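Local coordinates for protein putative esterase (Bacteroides intestinalis DSM 17393, PDB 5VOL) that probably hydrolyses ferulic acid esters that decorate arabinoxylan, as a calcium-containing carbohydrate esterase of family 1 with an alpha/beta-hydrolase fold, at residues L47-G52 and A134-S139. Residues are numbered along the deposited sequence; the frame is centred on the assembly and turned at random.
Sequences LYLLHG and AIAGLS
Tyr48 and Leu50 bond to Ala134, Ala136 and Leu138 through four backbone hydrogen bonds that join two parallel central strands of the alpha/beta-hydrolase sheet. Tyr48 N donates to Ala134 O (3.0 Å). Tyr48 O receives Ala136 N almost in line with its carbonyl bond (C=O...N 176°). Leu50 N then bonds Ala136 O at 2.9 Å, and the series ends with Leu138 N on Leu50 O, longer at 3.2 Å. Leu50 O is gripped twice, since Trp60 NE1 also donates to it. On the neighbouring strand 83-87, the alternate residues Leu47 and Leu49 find their backbone partners, Leu47 in Ile83 and Val85, Leu49 in Val85, and Leu49 O also bonds Thr86 OG1; Ile135 bonds Ala158.

On one face of the sheet, Leu47 and Leu49 both hold CG anti to the backbone N, which brings their CD1 methyls over the 134-138 strand. Ala136 CB is met by both, lying 4.0 Å from Leu49 CD1. On the other face, Ile135 CG1 lies against Tyr48 CB and its CD1 meets Leu50 CD1 at 4.1 Å. Ala134 O sits near the plane of the Tyr48 ring, at its edge; the hydroxyl at the far end bonds Glu121. Gly137, having no side chain, brings its CA to 3.2 Å from Leu50 O.

Past the strands, His51 ND1 donates to Gly52 O (2.7 Å) and NE2 accepts from Ala89 N, fixing the imidazole at both nitrogens. Ser139 has a strained backbone (phi/psi 55°/-120°) just before helix 140-151, consistent with a nucleophile elbow, and its OG bonds His252. The buried N-H and C=O groups that pair across the two strands thus satisfy one another up to Leu138, the residue before this probable catalytic serine.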
loop_
_atom_site.group_PDB
_atom_site.type_symbol
_atom_site.label_atom_id
_atom_site.label_comp_id
_atom_site.label_asym_id
_atom_site.label_seq_id
_atom_site.Cartn_x
_atom_site.Cartn_y
_atom_site.Cartn_z
ATOM N N LEU C 47 -12.211 -8.455 -19.812
ATOM C CA LEU C 47 -10.865 -7.926 -19.892
ATOM C C LEU C 47 -10.003 -8.876 -20.736
ATOM O O LEU C 47 -9.848 -10.053 -20.395
ATOM C CB LEU C 47 -10.243 -7.764 -18.491
ATOM C CG LEU C 47 -8.753 -7.399 -18.471
ATOM C CD1 LEU C 47 -8.540 -6.009 -19.046
ATOM C CD2 LEU C 47 -8.189 -7.475 -17.037
ATOM N N TYR C 48 -9.445 -8.364 -21.830
ATOM C CA TYR C 48 -8.438 -9.113 -22.578
ATOM C C TYR C 48 -7.088 -8.856 -21.921
ATOM O O TYR C 48 -6.640 -7.725 -21.811
ATOM C CB TYR C 48 -8.458 -8.722 -24.067
ATOM C CG TYR C 48 -9.761 -9.159 -24.696
ATOM C CD1 TYR C 48 -9.915 -10.460 -25.174
ATOM C CD2 TYR C 48 -10.857 -8.301 -24.750
ATOM C CE1 TYR C 48 -11.121 -10.887 -25.710
ATOM C CE2 TYR C 48 -12.063 -8.720 -25.278
ATOM C CZ TYR C 48 -12.186 -10.010 -25.766
ATOM O OH TYR C 48 -13.387 -10.436 -26.285
ATOM N N LEU C 49 -6.459 -9.914 -21.439
ATOM C CA LEU C 49 -5.217 -9.765 -20.693
ATOM C C LEU C 49 -4.072 -10.500 -21.413
ATOM O O LEU C 49 -4.000 -11.725 -21.389
ATOM C CB LEU C 49 -5.400 -10.296 -19.273
ATOM C CG LEU C 49 -4.243 -10.183 -18.272
ATOM C CD1 LEU C 49 -3.877 -8.723 -18.047
ATOM C CD2 LEU C 49 -4.672 -10.814 -16.959
ATOM N N LEU C 50 -3.167 -9.735 -22.003
ATOM C CA LEU C 50 -2.191 -10.269 -22.961
ATOM C C LEU C 50 -0.825 -10.588 -22.345
ATOM O O LEU C 50 -0.328 -9.845 -21.478
ATOM C CB LEU C 50 -2.014 -9.268 -24.114
ATOM C CG LEU C 50 -3.286 -8.738 -24.784
ATOM C CD1 LEU C 50 -2.939 -7.806 -25.954
ATOM C CD2 LEU C 50 -4.215 -9.872 -25.264
ATOM N N HIS C 51 -0.213 -11.686 -22.804
ATOM C CA HIS C 51 1.099 -12.098 -22.293
ATOM C C HIS C 51 2.246 -11.438 -23.046
ATOM O O HIS C 51 2.031 -10.741 -24.038
ATOM C CB HIS C 51 1.264 -13.621 -22.349
ATOM C CG HIS C 51 1.267 -14.183 -23.737
ATOM N ND1 HIS C 51 2.307 -13.980 -24.623
ATOM C CD2 HIS C 51 0.362 -14.950 -24.393
ATOM C CE1 HIS C 51 2.037 -14.588 -25.764
ATOM N NE2 HIS C 51 0.868 -15.194 -25.649
ATOM N N GLY C 52 3.466 -11.664 -22.563
ATOM C CA GLY C 52 4.646 -11.051 -23.143
ATOM C C GLY C 52 5.319 -11.946 -24.172
ATOM O O GLY C 52 4.880 -13.072 -24.405
ATOM N N ALA C 134 -12.396 -4.155 -21.883
ATOM C CA ALA C 134 -11.134 -3.503 -21.556
ATOM C C ALA C 134 -9.967 -4.369 -22.020
ATOM O O ALA C 134 -10.142 -5.541 -22.332
ATOM C CB ALA C 134 -11.043 -3.215 -20.031
ATOM N N ILE C 135 -8.774 -3.795 -22.062
ATOM C CA ILE C 135 -7.615 -4.567 -22.473
ATOM C C ILE C 135 -6.366 -4.133 -21.707
ATOM O O ILE C 135 -6.192 -2.958 -21.380
ATOM C CB ILE C 135 -7.402 -4.455 -24.020
ATOM C CG1 ILE C 135 -6.326 -5.414 -24.515
ATOM C CG2 ILE C 135 -7.111 -3.024 -24.449
ATOM C CD1 ILE C 135 -6.356 -5.555 -26.062
ATOM N N ALA C 136 -5.523 -5.105 -21.384
ATOM C CA ALA C 136 -4.293 -4.865 -20.631
ATOM C C ALA C 136 -3.281 -5.921 -21.036
ATOM O O ALA C 136 -3.659 -6.956 -21.582
ATOM C CB ALA C 136 -4.559 -4.928 -19.126
ATOM N N GLY C 137 -2.004 -5.686 -20.762
ATOM C CA GLY C 137 -1.007 -6.714 -20.996
ATOM C C GLY C 137 0.353 -6.281 -20.511
ATOM O O GLY C 137 0.549 -5.098 -20.221
ATOM N N LEU C 138 1.291 -7.231 -20.448
ATOM C CA LEU C 138 2.665 -6.937 -20.062
ATOM C C LEU C 138 3.628 -7.026 -21.245
ATOM O O LEU C 138 3.446 -7.844 -22.154
ATOM C CB LEU C 138 3.125 -7.886 -18.945
ATOM C CG LEU C 138 3.320 -9.337 -19.402
ATOM C CD1 LEU C 138 4.804 -9.672 -19.593
ATOM C CD2 LEU C 138 2.677 -10.304 -18.434
ATOM N N SER C 139 4.645 -6.165 -21.224
ATOM C CA SER C 139 5.708 -6.172 -22.232
ATOM C C SER C 139 5.165 -6.065 -23.653
ATOM O O SER C 139 4.524 -5.075 -24.004
ATOM C CB SER C 139 6.551 -7.434 -22.092
ATOM O OG SER C 139 7.870 -7.202 -22.536
#